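PDB 4RDL: capsid from Human calicivirus NLV/Boxer/2001/US, which forms the norovirus capsid, whose protruding domain, the part in this structure, binds histo-blood group glycans such as Lewis y. Local coordinates for residues L154-N157 and N158-Q162; V65-A68 and C69-R72; C231-Q235 and E236-H240; T196-S199 and Q200-P203. All coordinates share one frame; numbering follows the deposited sequence.

Interaction 1 (L154-N157 and N158-Q162)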
# COMPACT_ATOMS: atom_id res chain seq x y z
N LEU A 154 5.68 -24.56 1.43
CA LEU A 154 4.30 -24.30 1.81
C LEU A 154 3.77 -25.48 2.61
O LEU A 154 3.99 -26.63 2.24
CB LEU A 154 3.44 -24.14 0.55
CG LEU A 154 3.33 -22.72 -0.02
CD1 LEU A 154 4.67 -21.98 -0.07
CD2 LEU A 154 2.67 -22.76 -1.40
N GLU A 155 3.06 -25.20 3.71
CA GLU A 155 2.41 -26.27 4.46
C GLU A 155 1.26 -26.84 3.64
O GLU A 155 0.45 -26.09 3.09
CB GLU A 155 1.91 -25.75 5.81
CG GLU A 155 3.04 -25.26 6.71
CD GLU A 155 4.07 -26.35 6.95
OE1 GLU A 155 3.71 -27.39 7.53
OE2 GLU A 155 5.24 -26.18 6.52
N ASP A 156 1.18 -28.16 3.55
CA ASP A 156 0.12 -28.78 2.77
C ASP A 156 -1.21 -28.66 3.50
O ASP A 156 -1.35 -29.16 4.61
CB ASP A 156 0.46 -30.24 2.50
CG ASP A 156 -0.53 -30.91 1.56
OD1 ASP A 156 -1.39 -30.22 0.98
OD2 ASP A 156 -0.43 -32.15 1.38
N ASN A 157 -2.18 -27.99 2.88
CA ASN A 157 -3.52 -27.89 3.45
C ASN A 157 -4.55 -28.65 2.62
O ASN A 157 -5.75 -28.44 2.77
CB ASN A 157 -3.93 -26.43 3.61
CG ASN A 157 -3.95 -25.68 2.29
OD1 ASN A 157 -3.92 -26.27 1.22
ND2 ASN A 157 -4.01 -24.35 2.37
N ASN A 158 -4.06 -29.53 1.74
CA ASN A 158 -4.90 -30.36 0.89
C ASN A 158 -5.67 -29.58 -0.17
O ASN A 158 -6.57 -30.11 -0.83
CB ASN A 158 -5.87 -31.20 1.73
CG ASN A 158 -5.16 -32.22 2.60
OD1 ASN A 158 -4.12 -32.75 2.23
ND2 ASN A 158 -5.73 -32.49 3.77
N GLU A 159 -5.31 -28.32 -0.36
CA GLU A 159 -5.98 -27.49 -1.36
C GLU A 159 -4.99 -26.73 -2.23
O GLU A 159 -5.27 -25.63 -2.70
CB GLU A 159 -6.98 -26.56 -0.68
CG GLU A 159 -8.09 -27.34 0.03
CD GLU A 159 -9.01 -26.49 0.86
OE1 GLU A 159 -8.84 -25.25 0.88
OE2 GLU A 159 -9.92 -27.05 1.51
N LEU A 160 -3.82 -27.33 -2.44
CA LEU A 160 -2.76 -26.70 -3.24
C LEU A 160 -2.61 -27.32 -4.62
O LEU A 160 -2.00 -26.71 -5.51
CB LEU A 160 -1.42 -26.77 -2.51
CG LEU A 160 -1.32 -26.02 -1.17
CD1 LEU A 160 0.04 -26.23 -0.53
CD2 LEU A 160 -1.59 -24.54 -1.37
N ASP A 161 -3.16 -28.51 -4.82
CA ASP A 161 -2.92 -29.25 -6.06
C ASP A 161 -3.31 -28.48 -7.32
O ASP A 161 -2.59 -28.52 -8.32
CB ASP A 161 -3.61 -30.61 -6.04
CG ASP A 161 -2.86 -31.62 -5.21
OD1 ASP A 161 -1.62 -31.53 -5.15
OD2 ASP A 161 -3.52 -32.50 -4.62
N GLN A 162 -4.44 -27.78 -7.27
CA GLN A 162 -4.93 -27.09 -8.45
C GLN A 162 -4.00 -25.96 -8.85
O GLN A 162 -4.09 -25.43 -9.96
CB GLN A 162 -6.35 -26.56 -8.24
CG GLN A 162 -6.45 -25.40 -7.26
CD GLN A 162 -7.68 -24.54 -7.51
OE1 GLN A 162 -7.91 -24.07 -8.63
NE2 GLN A 162 -8.48 -24.33 -6.47
O HOH W 1 -2.71 -29.84 -1.49
O HOH W 2 -1.96 -33.34 -0.34
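D156 and N157 each turn a side-chain oxygen back onto the backbone N-H two residues on, making two consecutive Asx turns at N158 and E159. They lie in the loop that follows strand 151-154 in an antiparallel sheet of the protruding domain. The N158 N to D156 OD1 bond is 2.9 Å with an N-H...O angle of 158°, and the donor comes from above the carboxylate plane, 49° out of it. The bond from E159 N to N157 OD1 is also 2.9 Å, but more bent. N157 can make it because CG sits between the backbone N and the carbonyl carbon (chi1 60°), which brings OD1 round to E159 N.

One water donates to D156 OD1 and accepts from L160 N, so that a single carboxylate oxygen gathers two donors and reaches two residues of the turn, N158 directly and L160 through solvent. Beneath this polar layer the L160 side chain folds back: CG lies 3.5 Å from N157 OD1, and CD1 is 3.6 Å from E155 O.

Further out, L154 and L160 both pack on V136 and Y84, fixing the loop to strands 133-139 and 83-89, while D161 OD1 hydrogen-bonds to Y84 OH. The apolar link across the turn itself is from L160 CD1 to L154 CB, 4.1 Å.

Interaction 2 (V65-A68 and C69-R72)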
# COMPACT_ATOMS: atom_id res chain seq x y z
N VAL A 65 9.82 0.78 -2.85
CA VAL A 65 9.23 2.10 -2.83
C VAL A 65 7.76 2.13 -2.41
O VAL A 65 7.37 2.94 -1.56
CB VAL A 65 9.39 2.78 -4.22
CG1 VAL A 65 8.65 4.10 -4.28
CG2 VAL A 65 10.87 2.97 -4.55
N SER A 66 6.94 1.26 -3.00
CA SER A 66 5.50 1.33 -2.80
C SER A 66 4.98 0.50 -1.63
O SER A 66 5.38 -0.66 -1.45
CB SER A 66 4.76 0.92 -4.08
OG SER A 66 3.35 0.99 -3.90
N ALA A 67 4.05 1.07 -0.87
CA ALA A 67 3.38 0.32 0.19
C ALA A 67 2.59 -0.86 -0.37
O ALA A 67 2.28 -1.79 0.36
CB ALA A 67 2.46 1.23 0.99
N ALA A 68 2.28 -0.83 -1.67
CA ALA A 68 1.60 -1.95 -2.32
C ALA A 68 2.44 -3.23 -2.34
O ALA A 68 1.92 -4.31 -2.60
CB ALA A 68 1.17 -1.58 -3.75
N CYS A 69 3.74 -3.12 -2.04
CA CYS A 69 4.61 -4.29 -2.06
C CYS A 69 4.84 -4.92 -0.69
O CYS A 69 5.42 -6.00 -0.60
CB CYS A 69 5.96 -3.91 -2.67
SG CYS A 69 5.84 -3.35 -4.38
N ILE A 70 4.42 -4.25 0.37
CA ILE A 70 4.81 -4.67 1.71
C ILE A 70 4.21 -6.01 2.12
O ILE A 70 2.99 -6.20 2.04
CB ILE A 70 4.44 -3.60 2.75
CG1 ILE A 70 5.16 -2.28 2.45
CG2 ILE A 70 4.77 -4.09 4.16
CD1 ILE A 70 4.59 -1.12 3.25
N ALA A 71 5.08 -6.93 2.54
CA ALA A 71 4.68 -8.22 3.09
C ALA A 71 3.95 -9.09 2.08
O ALA A 71 3.05 -9.84 2.42
CB ALA A 71 3.85 -8.04 4.37
N ARG A 72 4.38 -8.99 0.82
CA ARG A 72 3.84 -9.82 -0.25
C ARG A 72 4.92 -10.71 -0.82
O ARG A 72 6.11 -10.48 -0.60
CB ARG A 72 3.22 -8.94 -1.34
CG ARG A 72 1.97 -8.20 -0.85
CD ARG A 72 1.32 -7.39 -1.94
NE ARG A 72 0.23 -6.56 -1.41
CZ ARG A 72 -1.06 -6.78 -1.62
NH1 ARG A 72 -1.45 -7.82 -2.34
NH2 ARG A 72 -1.97 -5.96 -1.10
O HOH W 3 1.16 -4.57 0.55
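An ST turn and a short 3-10 turn run straight into a type II beta turn here, bringing S66 and A67 against C69 and I70. S66 OG accepts from A68 N at 3.1 Å, which defines the ST turn; it also bonds E236 of the second subunit, placing the turn at the dimer interface. The backbone then closes two i to i+3 bonds, C69 N to S66 O at 3.0 Å and I70 N to A67 O at 3.3 Å; both are straight at the hydrogen (164° and 168°), though the donors stand well above the carbonyl planes. The side chains follow the same path, I70 CD1 resting 3.9 Å from A67 CB because the ethyl branch folds back over the turn.

From C69 to R72 the closing backbone bond is weak, and a water does part of the work inside the bend. It donates to A67 O and I70 O and accepts from R72 NE at 2.9 Å, lying in the guanidinium plane at its edge. Both segments thus share one solvent molecule.

Helix 235-244 flanks the turn through Q235, which touches A67 and I70. R72 opens strand 72-80, and its NH2 makes a long, weak ion pair with E171 of strand 167-177.

Interaction 3 (C231-Q235 and E236-H240)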
# COMPACT_ATOMS: atom_id res chain seq x y z
N CYS A 231 7.80 -0.68 13.41
CA CYS A 231 8.72 -0.47 12.29
C CYS A 231 9.54 0.79 12.58
O CYS A 231 9.19 1.58 13.45
CB CYS A 231 7.97 -0.36 10.96
SG CYS A 231 7.03 1.16 10.75
N THR A 232 10.66 0.95 11.88
CA THR A 232 11.55 2.07 12.18
C THR A 232 11.35 3.30 11.28
O THR A 232 11.89 4.37 11.55
CB THR A 232 13.03 1.63 12.26
OG1 THR A 232 13.32 0.70 11.21
CG2 THR A 232 13.32 0.96 13.61
N LEU A 233 10.57 3.15 10.20
CA LEU A 233 10.16 4.30 9.39
C LEU A 233 8.79 4.07 8.76
O LEU A 233 8.49 2.96 8.33
CB LEU A 233 11.14 4.55 8.24
CG LEU A 233 12.52 5.16 8.48
CD1 LEU A 233 13.32 5.17 7.17
CD2 LEU A 233 12.40 6.57 9.07
N PRO A 234 7.99 5.14 8.65
CA PRO A 234 6.78 5.05 7.82
C PRO A 234 7.16 4.78 6.37
O PRO A 234 8.20 5.27 5.90
CB PRO A 234 6.17 6.46 7.93
CG PRO A 234 6.78 7.04 9.19
CD PRO A 234 8.17 6.48 9.23
N GLN A 235 6.35 4.01 5.66
CA GLN A 235 6.68 3.69 4.28
C GLN A 235 6.83 4.95 3.42
O GLN A 235 7.69 5.03 2.55
CB GLN A 235 5.63 2.78 3.66
CG GLN A 235 5.99 2.36 2.23
CD GLN A 235 7.30 1.59 2.17
OE1 GLN A 235 7.68 0.93 3.14
NE2 GLN A 235 7.98 1.67 1.03
N GLU A 236 5.99 5.95 3.67
CA GLU A 236 6.04 7.14 2.84
C GLU A 236 7.30 7.97 3.10
O GLU A 236 7.71 8.75 2.25
CB GLU A 236 4.76 7.97 2.95
CG GLU A 236 3.54 7.33 2.25
CD GLU A 236 2.88 6.21 3.06
OE1 GLU A 236 1.96 5.56 2.51
OE2 GLU A 236 3.28 5.98 4.23
N PHE A 237 7.95 7.78 4.25
CA PHE A 237 9.28 8.37 4.44
C PHE A 237 10.26 7.70 3.48
O PHE A 237 11.12 8.37 2.89
CB PHE A 237 9.81 8.17 5.86
CG PHE A 237 9.41 9.25 6.84
CD1 PHE A 237 8.08 9.62 6.98
CD2 PHE A 237 10.36 9.84 7.65
CE1 PHE A 237 7.72 10.60 7.91
CE2 PHE A 237 10.00 10.81 8.58
CZ PHE A 237 8.69 11.19 8.70
N VAL A 238 10.16 6.38 3.33
CA VAL A 238 11.07 5.65 2.45
C VAL A 238 10.96 6.18 1.01
O VAL A 238 11.97 6.53 0.39
CB VAL A 238 10.80 4.12 2.47
CG1 VAL A 238 11.72 3.41 1.47
CG2 VAL A 238 10.99 3.57 3.88
N SER A 239 9.75 6.22 0.47
CA SER A 239 9.58 6.68 -0.91
C SER A 239 9.99 8.14 -1.05
O SER A 239 10.52 8.55 -2.08
CB SER A 239 8.16 6.45 -1.42
OG SER A 239 7.19 6.98 -0.55
N HIS A 240 9.77 8.92 0.01
CA HIS A 240 10.17 10.32 -0.00
C HIS A 240 11.69 10.44 -0.19
O HIS A 240 12.16 11.20 -1.03
CB HIS A 240 9.73 11.02 1.28
CG HIS A 240 9.92 12.50 1.25
ND1 HIS A 240 9.08 13.35 0.56
CD2 HIS A 240 10.84 13.30 1.84
CE1 HIS A 240 9.47 14.60 0.72
NE2 HIS A 240 10.54 14.60 1.50
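L233 leads into the helix by leaning on two of its residues: CD2 comes 4.1 Å from F237 CD2, the two side chains crossing at about a right angle, and CD1 approaches V238 CG2. Its carbonyl oxygen is taken by S27 OG, which holds the incoming chain in place.

P234 follows at the N-cap position. Its pyrrolidine ring lies over one face of F237, with CD 4.1 Å from the ring centroid and 23° off the normal, a CH-pi contact shifted toward the rim; the closest approach of the two side chains is P234 CG to F237 CD1 at 3.6 Å. The same residue presents its carbonyl oxygen to the helix. P234 O receives two weak bonds at the helix start, i to i+3 from F237 N at 3.0 Å and i to i+4 from V238 N at 3.4 Å.

Q235 O accepts the first i to i+4 bond that is not weak, from S239 N at 3.2 Å and 162°, nearly along the C=O axis. With CG anti to the backbone N (chi1 -177°) and a bend at chi2, the side chain crosses V238, NE2 lying 4.0 Å from V238 CB. That NE2 donates to T64 O and V65 O, so the NH2 end of the buried amide is answered by main chain of another loop.

The contact therefore combines an apolar cluster of L233, P234, F237 and V238 with a polar start. E236 has its carboxylate bonded chiefly to S25 N, with the second subunit as a further partner; lying on the first turn, this negative group would probably be favoured by the helix dipole.

Interaction 4 (T196-S199 and Q200-P203)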
# COMPACT_ATOMS: atom_id res chain seq x y z
N THR A 196 24.01 -20.03 3.57
CA THR A 196 24.79 -18.81 3.66
C THR A 196 24.04 -17.74 4.44
O THR A 196 22.81 -17.78 4.54
CB THR A 196 25.11 -18.27 2.26
OG1 THR A 196 25.98 -17.14 2.37
CG2 THR A 196 23.83 -17.86 1.54
N GLN A 197 24.77 -16.79 5.00
CA GLN A 197 24.11 -15.60 5.52
C GLN A 197 23.69 -14.77 4.32
O GLN A 197 24.50 -14.50 3.43
CB GLN A 197 25.04 -14.79 6.42
CG GLN A 197 24.35 -13.58 7.04
CD GLN A 197 25.29 -12.74 7.87
OE1 GLN A 197 24.99 -12.39 9.01
NE2 GLN A 197 26.45 -12.40 7.31
N ALA A 198 22.42 -14.39 4.28
CA ALA A 198 21.91 -13.65 3.14
C ALA A 198 22.74 -12.40 2.93
O ALA A 198 23.12 -11.72 3.88
CB ALA A 198 20.45 -13.30 3.35
N SER A 199 23.03 -12.10 1.67
CA SER A 199 23.78 -10.89 1.37
C SER A 199 22.87 -9.66 1.42
O SER A 199 21.65 -9.77 1.30
CB SER A 199 24.49 -11.00 0.02
OG SER A 199 23.63 -11.53 -0.97
N GLN A 200 23.48 -8.50 1.62
CA GLN A 200 22.76 -7.24 1.59
C GLN A 200 21.67 -7.10 2.65
O GLN A 200 20.67 -6.41 2.45
CB GLN A 200 22.17 -7.00 0.19
CG GLN A 200 23.23 -6.90 -0.89
CD GLN A 200 24.25 -5.81 -0.60
OE1 GLN A 200 23.88 -4.68 -0.25
NE2 GLN A 200 25.53 -6.14 -0.73
N LEU A 201 21.87 -7.75 3.80
CA LEU A 201 20.99 -7.51 4.93
C LEU A 201 21.17 -6.07 5.40
O LEU A 201 22.29 -5.57 5.52
CB LEU A 201 21.32 -8.45 6.09
CG LEU A 201 20.86 -9.91 6.02
CD1 LEU A 201 21.55 -10.71 7.11
CD2 LEU A 201 19.35 -10.00 6.15
N ALA A 202 20.05 -5.40 5.67
CA ALA A 202 20.11 -4.12 6.33
C ALA A 202 20.68 -4.38 7.73
O ALA A 202 20.35 -5.38 8.36
CB ALA A 202 18.73 -3.50 6.40
N PRO A 203 21.56 -3.49 8.22
CA PRO A 203 22.25 -3.75 9.48
C PRO A 203 21.39 -3.59 10.73
O PRO A 203 20.33 -2.96 10.68
CB PRO A 203 23.37 -2.70 9.49
CG PRO A 203 22.81 -1.57 8.70
CD PRO A 203 21.97 -2.21 7.61
O HOH W 4 24.32 -9.30 4.71
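Around A198 to L201 the chain reverses with torsions that resemble those of a type II beta turn, Q200 standing in the left-handed region with phi 62°, and A198 CA and L201 CA come within 6.5 Å of each other. The usual direct bond is replaced by solvent. A198 O and L201 N stand too far apart to bond, and one water fills the role, receiving from L201 N at 3.0 Å and donating to A198 O at 2.8 Å.

L201 carries most of the side-chain contact. Its CG sits 3.6 Å from A198 O and 4.3 Å from A198 CB, while CD1 reaches out to Q197 CG at 4.0 Å. With CG anti to the carbonyl carbon (chi1 -76°), the branched end is folded back toward the 197-198 pair. Q197 meets it with the extended methylene part of its chain, the two side chains lying obliquely across one another, so an aliphatic stem rather than the amide does the touching. At the corner, Q200 CB is only 3.0 Å from S199 O, a close approach that goes with the positive phi of Q200.

Outside partners hold the corner at S199 and the chain just beyond, at A202. S199 OG makes a weak bond to F99 O and its side chain touches H148, whereas A202 is bonded through both N and O to Q49 and Q47. The whole is a bend with type II-like torsions, its i to i+3 link bridged by water, within the long connection from strand 167-177 to strand 213-220, consistent with the passage from the P2 to the P1 subdomain of a norovirus protruding domain.

How the interactions relate
In chain order the contacts run 65-72, 154-162, 196-203 and 231-240; each closes a local turn before the next begins, so none encloses or crosses another. Interaction 2 introduces strand 72-80, interaction 1 follows strand 151-154 of the same sheet, interaction 4 bends the connection out of strand 167-177 toward strand 213-220, and interaction 3 starts helix 235-244 after strand 228-231. Interactions 2 and 3 touch directly, through V65 O and Q235 NE2, and both reach the second subunit, so together they tie the helix to the dimer interface. Interaction 1 is remote, with its centre about 35 Å from that of interaction 3; interaction 4 approaches interaction 3 to about 8 Å between nearest atoms.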